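Local coordinates for N-terminal acetyltransferase B complex subunit NAT3 (Candida albicans, PDB 5K04), which probably acts as the catalytic subunit of the NatB complex, transferring an acetyl group from acetyl-coenzyme A to the N-terminal amino group of protein substrates, at residues B[113-118]-B[132-137]; B[119-124]-B[157-162]. All blocks are in the same frame, centred on the assembly; numbering follows the deposited sequence.

Contact 1 of 2, residues B[113-118]-B[132-137]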
loop_
_atom_site.group_PDB
_atom_site.type_symbol
_atom_site.label_atom_id
_atom_site.label_comp_id
_atom_site.label_asym_id
_atom_site.label_seq_id
_atom_site.Cartn_x
_atom_site.Cartn_y
_atom_site.Cartn_z
ATOM N N VAL B 113 12.715 1.601 -26.457
ATOM C CA VAL B 113 11.358 1.898 -26.899
ATOM C C VAL B 113 10.934 0.793 -27.854
ATOM O O VAL B 113 11.704 0.400 -28.740
ATOM C CB VAL B 113 11.263 3.285 -27.576
ATOM C CG1 VAL B 113 9.919 3.476 -28.223
ATOM C CG2 VAL B 113 11.451 4.372 -26.548
ATOM N N LYS B 114 9.724 0.278 -27.667
ATOM C CA LYS B 114 9.229 -0.741 -28.580
ATOM C C LYS B 114 9.111 -0.160 -29.983
ATOM O O LYS B 114 8.832 1.026 -30.167
ATOM C CB LYS B 114 7.883 -1.293 -28.111
ATOM C CG LYS B 114 7.945 -2.118 -26.818
ATOM C CD LYS B 114 8.960 -3.249 -26.939
ATOM C CE LYS B 114 8.875 -4.222 -25.773
ATOM N NZ LYS B 114 9.993 -5.214 -25.832
ATOM N N VAL B 115 9.353 -1.018 -30.978
ATOM C CA VAL B 115 9.367 -0.617 -32.386
ATOM C C VAL B 115 8.020 -0.038 -32.817
ATOM O O VAL B 115 7.953 0.811 -33.717
ATOM C CB VAL B 115 9.787 -1.837 -33.240
ATOM C CG1 VAL B 115 9.326 -1.697 -34.675
ATOM C CG2 VAL B 115 11.324 -2.027 -33.179
ATOM N N THR B 116 6.934 -0.464 -32.171
ATOM C CA THR B 116 5.589 -0.000 -32.477
ATOM C C THR B 116 5.233 1.290 -31.759
ATOM O O THR B 116 4.169 1.858 -32.016
ATOM C CB THR B 116 4.579 -1.075 -32.094
ATOM O OG1 THR B 116 4.899 -1.570 -30.787
ATOM C CG2 THR B 116 4.619 -2.214 -33.099
ATOM N N ASN B 117 6.098 1.759 -30.870
ATOM C CA ASN B 117 5.814 2.937 -30.060
ATOM C C ASN B 117 6.415 4.170 -30.733
ATOM O O ASN B 117 7.430 4.732 -30.311
ATOM C CB ASN B 117 6.351 2.746 -28.652
ATOM C CG ASN B 117 6.005 3.900 -27.756
ATOM O OD1 ASN B 117 5.216 4.788 -28.135
ATOM N ND2 ASN B 117 6.601 3.914 -26.561
ATOM N N THR B 118 5.760 4.567 -31.826
ATOM C CA THR B 118 6.181 5.744 -32.576
ATOM C C THR B 118 6.081 7.007 -31.725
ATOM O O THR B 118 6.850 7.960 -31.910
ATOM C CB THR B 118 5.335 5.846 -33.849
ATOM O OG1 THR B 118 3.970 6.056 -33.495
ATOM C CG2 THR B 118 5.416 4.542 -34.623
ATOM N N PHE B 132 19.853 3.891 -32.054
ATOM C CA PHE B 132 21.174 3.289 -32.183
ATOM C C PHE B 132 21.122 1.875 -32.754
ATOM O O PHE B 132 21.934 1.530 -33.616
ATOM C CB PHE B 132 21.873 3.286 -30.811
ATOM C CG PHE B 132 23.259 2.682 -30.816
ATOM C CD1 PHE B 132 24.343 3.393 -31.334
ATOM C CD2 PHE B 132 23.485 1.423 -30.265
ATOM C CE1 PHE B 132 25.615 2.853 -31.329
ATOM C CE2 PHE B 132 24.762 0.868 -30.259
ATOM C CZ PHE B 132 25.830 1.583 -30.793
ATOM N N ARG B 133 20.172 1.051 -32.322
ATOM C CA ARG B 133 20.197 -0.355 -32.701
ATOM C C ARG B 133 18.866 -1.011 -32.348
ATOM O O ARG B 133 18.295 -0.747 -31.286
ATOM C CB ARG B 133 21.366 -1.089 -32.012
ATOM C CG ARG B 133 21.418 -2.580 -32.284
ATOM C CD ARG B 133 22.805 -3.113 -32.658
ATOM N NE ARG B 133 23.759 -3.040 -31.564
ATOM C CZ ARG B 133 24.839 -3.813 -31.432
ATOM N NH1 ARG B 133 25.124 -4.767 -32.310
ATOM N NH2 ARG B 133 25.639 -3.628 -30.389
ATOM N N ARG B 134 18.387 -1.870 -33.249
ATOM C CA ARG B 134 17.218 -2.692 -32.980
ATOM C C ARG B 134 17.631 -3.915 -32.171
ATOM O O ARG B 134 18.670 -4.529 -32.435
ATOM C CB ARG B 134 16.559 -3.118 -34.288
ATOM C CG ARG B 134 15.230 -3.819 -34.091
ATOM C CD ARG B 134 14.701 -4.416 -35.389
ATOM N NE ARG B 134 13.709 -3.558 -36.030
ATOM C CZ ARG B 134 12.416 -3.854 -36.150
ATOM N NH1 ARG B 134 11.601 -3.002 -36.758
ATOM N NH2 ARG B 134 11.941 -5.001 -35.675
ATOM N N VAL B 135 16.808 -4.260 -31.172
ATOM C CA VAL B 135 17.072 -5.371 -30.260
ATOM C C VAL B 135 15.828 -6.245 -30.087
ATOM O O VAL B 135 14.686 -5.772 -30.152
ATOM C CB VAL B 135 17.580 -4.867 -28.891
ATOM C CG1 VAL B 135 18.961 -4.244 -29.034
ATOM C CG2 VAL B 135 16.609 -3.863 -28.298
ATOM N N VAL B 136 16.079 -7.518 -29.763
ATOM C CA VAL B 136 15.120 -8.610 -29.978
ATOM C C VAL B 136 13.872 -8.461 -29.107
ATOM O O VAL B 136 12.741 -8.548 -29.602
ATOM C CB VAL B 136 15.804 -9.966 -29.724
ATOM C CG1 VAL B 136 14.761 -11.068 -29.533
ATOM C CG2 VAL B 136 16.751 -10.299 -30.861
ATOM N N GLY B 137 14.052 -8.312 -27.798
ATOM C CA GLY B 137 12.918 -8.321 -26.893
ATOM C C GLY B 137 12.842 -9.549 -26.000
ATOM O O GLY B 137 12.682 -9.422 -24.782
#
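V115 covers one face of the R134 guanidinium with its CG2 methyl, which stands 3.6 Å above the plane and over its centre. CG1, on the same side of the plane, comes 3.3 Å from R134 NH1. The two side chains cross at about a right angle. No hydrogen bond or salt bridge spans the segments; the contact is apolar cover for a charged group. R134 starts with CG anti to its own N and runs straight until a bend at chi3 (-98°), which lays the guanidinium over the valine. Its polar end is anchored separately, NH2 forming a salt bridge to D155. A second, looser approach pairs K114 with G137, where NZ comes 4.4 Å from CA; this glycine is poorly ordered, and the ammonium is held instead by the carbonyls of V154 and D152.

Further out, the backbone fixes V115. K114 to N117 form a type I beta turn, closed by N117 N to K114 O at 2.9 Å, and backbone bonding of V115 to D155 ties the turn to the chain leading into strand 156-162. N117 then serves as N-cap of the next helix, OD1 accepting from G120 N, and it touches coenzyme A. Because strand 156-162 lies between strands 108-114 and 130-135, the contact bridges that middle strand near its start. In this GNAT arrangement, with strand 156-162 inserted antiparallel between the other two, the strand-to-helix turn of the cofactor site comes near the end of 130-135, one of the two outermost strands of this chain's sheet.

Contact 2 of 2, residues B[119-124]-B[157-162]. Unlike the reference sequence in segment 157-162: L162 (reference Ser). With COA (coenzyme A), chain D.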
loop_
_atom_site.group_PDB
_atom_site.type_symbol
_atom_site.label_atom_id
_atom_site.label_comp_id
_atom_site.label_asym_id
_atom_site.label_seq_id
_atom_site.Cartn_x
_atom_site.Cartn_y
_atom_site.Cartn_z
ATOM N N LEU B 119 5.148 7.014 -30.781
ATOM C CA LEU B 119 5.021 8.107 -29.826
ATOM C C LEU B 119 6.294 8.283 -29.006
ATOM O O LEU B 119 6.832 9.389 -28.885
ATOM C CB LEU B 119 3.847 7.807 -28.901
ATOM C CG LEU B 119 3.434 8.987 -28.066
ATOM C CD1 LEU B 119 3.096 10.017 -29.099
ATOM C CD2 LEU B 119 2.252 8.631 -27.200
ATOM N N GLY B 120 6.764 7.195 -28.397
ATOM C CA GLY B 120 7.882 7.304 -27.481
ATOM C C GLY B 120 9.157 7.690 -28.194
ATOM O O GLY B 120 9.970 8.449 -27.663
ATOM N N ARG B 121 9.334 7.193 -29.418
ATOM C CA ARG B 121 10.549 7.482 -30.172
ATOM C C ARG B 121 10.656 8.970 -30.458
ATOM O O ARG B 121 11.709 9.584 -30.253
ATOM C CB ARG B 121 10.541 6.669 -31.463
ATOM C CG ARG B 121 11.623 7.007 -32.455
ATOM C CD ARG B 121 11.446 6.179 -33.725
ATOM N NE ARG B 121 12.519 6.429 -34.679
ATOM C CZ ARG B 121 12.689 5.751 -35.809
ATOM N NH1 ARG B 121 11.844 4.780 -36.132
ATOM N NH2 ARG B 121 13.700 6.045 -36.618
ATOM N N ILE B 122 9.548 9.569 -30.889
ATOM C CA ILE B 122 9.514 10.993 -31.210
ATOM C C ILE B 122 9.774 11.827 -29.963
ATOM O O ILE B 122 10.521 12.815 -29.995
ATOM C CB ILE B 122 8.162 11.331 -31.872
ATOM C CG1 ILE B 122 8.110 10.730 -33.288
ATOM C CG2 ILE B 122 7.900 12.851 -31.883
ATOM C CD1 ILE B 122 6.740 10.772 -33.953
ATOM N N LEU B 123 9.140 11.451 -28.852
ATOM C CA LEU B 123 9.400 12.077 -27.566
ATOM C C LEU B 123 10.895 12.135 -27.284
ATOM O O LEU B 123 11.455 13.207 -27.030
ATOM C CB LEU B 123 8.650 11.310 -26.470
ATOM C CG LEU B 123 8.897 11.541 -24.978
ATOM C CD1 LEU B 123 9.035 12.988 -24.662
ATOM C CD2 LEU B 123 7.733 11.010 -24.179
ATOM N N TYR B 124 11.560 10.981 -27.338
ATOM C CA TYR B 124 12.992 10.949 -27.079
ATOM C C TYR B 124 13.794 11.606 -28.201
ATOM O O TYR B 124 14.842 12.210 -27.937
ATOM C CB TYR B 124 13.438 9.510 -26.852
ATOM C CG TYR B 124 12.871 8.909 -25.580
ATOM C CD1 TYR B 124 13.205 9.429 -24.333
ATOM C CD2 TYR B 124 12.018 7.817 -25.625
ATOM C CE1 TYR B 124 12.698 8.871 -23.168
ATOM C CE2 TYR B 124 11.498 7.259 -24.467
ATOM C CZ TYR B 124 11.843 7.788 -23.243
ATOM O OH TYR B 124 11.336 7.233 -22.093
ATOM N N PHE B 157 13.820 -0.498 -29.989
ATOM C CA PHE B 157 14.916 0.367 -30.387
ATOM C C PHE B 157 15.667 0.788 -29.129
ATOM O O PHE B 157 15.070 1.364 -28.213
ATOM C CB PHE B 157 14.402 1.596 -31.135
ATOM C CG PHE B 157 13.890 1.306 -32.508
ATOM C CD1 PHE B 157 14.614 0.514 -33.376
ATOM C CD2 PHE B 157 12.680 1.842 -32.940
ATOM C CE1 PHE B 157 14.147 0.251 -34.656
ATOM C CE2 PHE B 157 12.206 1.579 -34.225
ATOM C CZ PHE B 157 12.941 0.784 -35.084
ATOM N N ASP B 158 16.957 0.472 -29.075
ATOM C CA ASP B 158 17.852 1.168 -28.163
ATOM C C ASP B 158 18.142 2.539 -28.743
ATOM O O ASP B 158 18.650 2.646 -29.865
ATOM C CB ASP B 158 19.152 0.397 -27.964
ATOM C CG ASP B 158 20.086 1.075 -26.972
ATOM O OD1 ASP B 158 19.808 0.990 -25.759
ATOM O OD2 ASP B 158 21.084 1.695 -27.398
ATOM N N MET B 159 17.793 3.580 -27.990
ATOM C CA MET B 159 18.010 4.965 -28.370
ATOM C C MET B 159 19.056 5.562 -27.441
ATOM O O MET B 159 19.044 5.309 -26.233
ATOM C CB MET B 159 16.705 5.774 -28.291
ATOM C CG MET B 159 15.571 5.205 -29.155
ATOM S SD MET B 159 14.074 6.150 -29.124
ATOM C CE MET B 159 14.647 7.518 -30.056
ATOM N N ARG B 160 19.958 6.356 -28.007
ATOM C CA ARG B 160 21.051 6.930 -27.246
ATOM C C ARG B 160 21.110 8.439 -27.417
ATOM O O ARG B 160 20.755 8.982 -28.466
ATOM C CB ARG B 160 22.377 6.336 -27.669
ATOM C CG ARG B 160 22.565 4.914 -27.281
ATOM C CD ARG B 160 23.907 4.464 -27.798
ATOM N NE ARG B 160 24.271 3.141 -27.315
ATOM C CZ ARG B 160 25.515 2.671 -27.344
ATOM N NH1 ARG B 160 26.495 3.422 -27.822
ATOM N NH2 ARG B 160 25.774 1.455 -26.891
ATOM N N LYS B 161 21.562 9.108 -26.350
ATOM C CA LYS B 161 21.917 10.524 -26.376
ATOM C C LYS B 161 23.312 10.685 -25.788
ATOM O O LYS B 161 23.509 10.488 -24.583
ATOM C CB LYS B 161 20.920 11.375 -25.598
ATOM C CG LYS B 161 21.348 12.837 -25.508
ATOM C CD LYS B 161 20.189 13.690 -25.008
ATOM C CE LYS B 161 20.534 15.177 -24.946
ATOM N NZ LYS B 161 19.492 15.904 -24.152
ATOM N N LEU B 162 24.274 11.039 -26.637
ATOM C CA LEU B 162 25.619 11.327 -26.158
ATOM C C LEU B 162 25.602 12.519 -25.220
ATOM O O LEU B 162 24.895 13.503 -25.447
ATOM C CB LEU B 162 26.562 11.606 -27.325
ATOM C CG LEU B 162 27.299 10.400 -27.868
ATOM C CD1 LEU B 162 27.640 10.650 -29.312
ATOM C CD2 LEU B 162 28.567 10.183 -27.054
HETATM N N1A COA D . -0.175 11.632 -28.348
HETATM C C2A COA D . 0.544 12.194 -29.535
HETATM N N3A COA D . 1.919 12.683 -29.104
HETATM C C4A COA D . 2.470 12.715 -27.733
HETATM C C5A COA D . 1.600 12.195 -26.480
HETATM C C6A COA D . 0.206 11.568 -26.878
HETATM N N6A COA D . -0.673 10.935 -25.952
HETATM N N7A COA D . 2.442 12.173 -25.174
HETATM C C8A COA D . 3.927 12.622 -25.423
HETATM N N9A COA D . 3.797 12.870 -27.037
HETATM C C1B COA D . 5.189 13.161 -27.825
HETATM C C2B COA D . 5.156 14.325 -28.865
HETATM O O2B COA D . 5.284 14.216 -30.285
HETATM C C3B COA D . 5.722 15.324 -27.882
HETATM O O3B COA D . 5.951 16.735 -27.960
HETATM P P3B COA D . 5.167 18.168 -28.010
HETATM O O7A COA D . 5.558 18.903 -26.741
HETATM O O8A COA D . 5.768 18.874 -29.232
HETATM O O9A COA D . 3.693 17.845 -28.096
HETATM C C4B COA D . 6.491 14.445 -26.756
HETATM O O4B COA D . 6.307 12.976 -26.884
HETATM C C5B COA D . 6.834 15.097 -25.362
HETATM O O5B COA D . 5.850 15.367 -24.359
HETATM P P1A COA D . 5.658 15.583 -22.769
HETATM O O1A COA D . 7.013 15.693 -22.176
HETATM O O2A COA D . 4.761 16.765 -22.558
HETATM O O3A COA D . 4.930 14.276 -22.306
HETATM P P2A COA D . 4.025 13.698 -21.104
HETATM O O4A COA D . 2.591 13.861 -21.516
HETATM O O5A COA D . 4.448 14.290 -19.851
HETATM O O6A COA D . 4.384 12.135 -21.206
HETATM C CBP COA D . 4.402 9.530 -21.743
HETATM C CCP COA D . 4.655 11.127 -22.189
HETATM C CDP COA D . 4.661 8.503 -23.050
HETATM C CEP COA D . 5.409 9.133 -20.440
HETATM C CAP COA D . 2.750 9.383 -21.222
HETATM O OAP COA D . 1.780 10.087 -21.962
HETATM C C9P COA D . 2.465 8.068 -20.333
HETATM O O9P COA D . 1.990 6.902 -20.845
HETATM N N8P COA D . 3.286 7.952 -19.057
HETATM C C7P COA D . 3.914 6.589 -18.577
HETATM C C6P COA D . 3.726 5.335 -19.508
HETATM C C5P COA D . 4.487 5.116 -20.946
HETATM O O5P COA D . 3.841 4.911 -22.100
HETATM N N4P COA D . 5.956 5.272 -20.921
HETATM C C3P COA D . 7.132 6.035 -21.278
HETATM C C2P COA D . 7.587 6.646 -22.593
HETATM S S1P COA D . 8.118 5.704 -23.991
#
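The methyl end of M159 is tucked against helix 119-124, CE lying 3.6 Å from the carbonyl R121 O and 3.9 Å from R121 CG. The same methyl also packs on Y124, with CE 4.0 Å from Y124 CB, so one methyl touches both R121 and Y124, three residues apart on the helix. This placement follows from the methionine's shape: its chain leaves the strand toward the helix, runs straight through chi2, and bends only at chi3 (71°), which folds CE back across the arginine stem at about a right angle. The sulfur approaches the Y124 ring obliquely in a Met-aromatic contact, with M159 SD 5.5 Å from the ring centroid.

R121 instead keeps an extended chain. With CG anti to the backbone N and no bend from CG to NE, its end reaches F157, where NH1 comes 3.7 Å from CE2. The guanidinium and phenyl planes are inclined 65° to each other. One polar constraint on the arginine comes from its own helix, through a salt bridge from NE to E125.

Y124 starts toward the strand, but its ring swings away to the cofactor, where CE2 is 3.8 Å from S1P of coenzyme A. Y124 thus meets M159 through CB and the sulfur end of the cofactor through its ring, which S1P approaches obliquely.

Helix and strand segments run nearly parallel, 9° apart with axes 10.3 Å from each other. The helix rests on the sheet: Y124 also packs on L111 and V113 of strand 108-114 and on C94 of helix 89-96, while R121 touches V131 of strand 130-135.

In the fold
Contacts 1 and 2 have centres 9 Å apart and interlock along the chain: strand 108-114, helix 118-126, strand 130-135 and strand 156-162 supply their four segments in turn. Segment 157-162 runs between the two strands of contact 1, joined to one by a probable hydrogen bond from F157 N to V113 O (2.6 Å) and to the other by one from F132 N to D158 O (2.8 Å). F157 also touches both V115 and R134. On the ligand side, V113 CG2 packs 3.6 Å from Y124 CE2, against the tyrosine that borders the coenzyme A thiol and a bound MES. The K114 side chain is about 8 Å from the cofactor, nearest atoms.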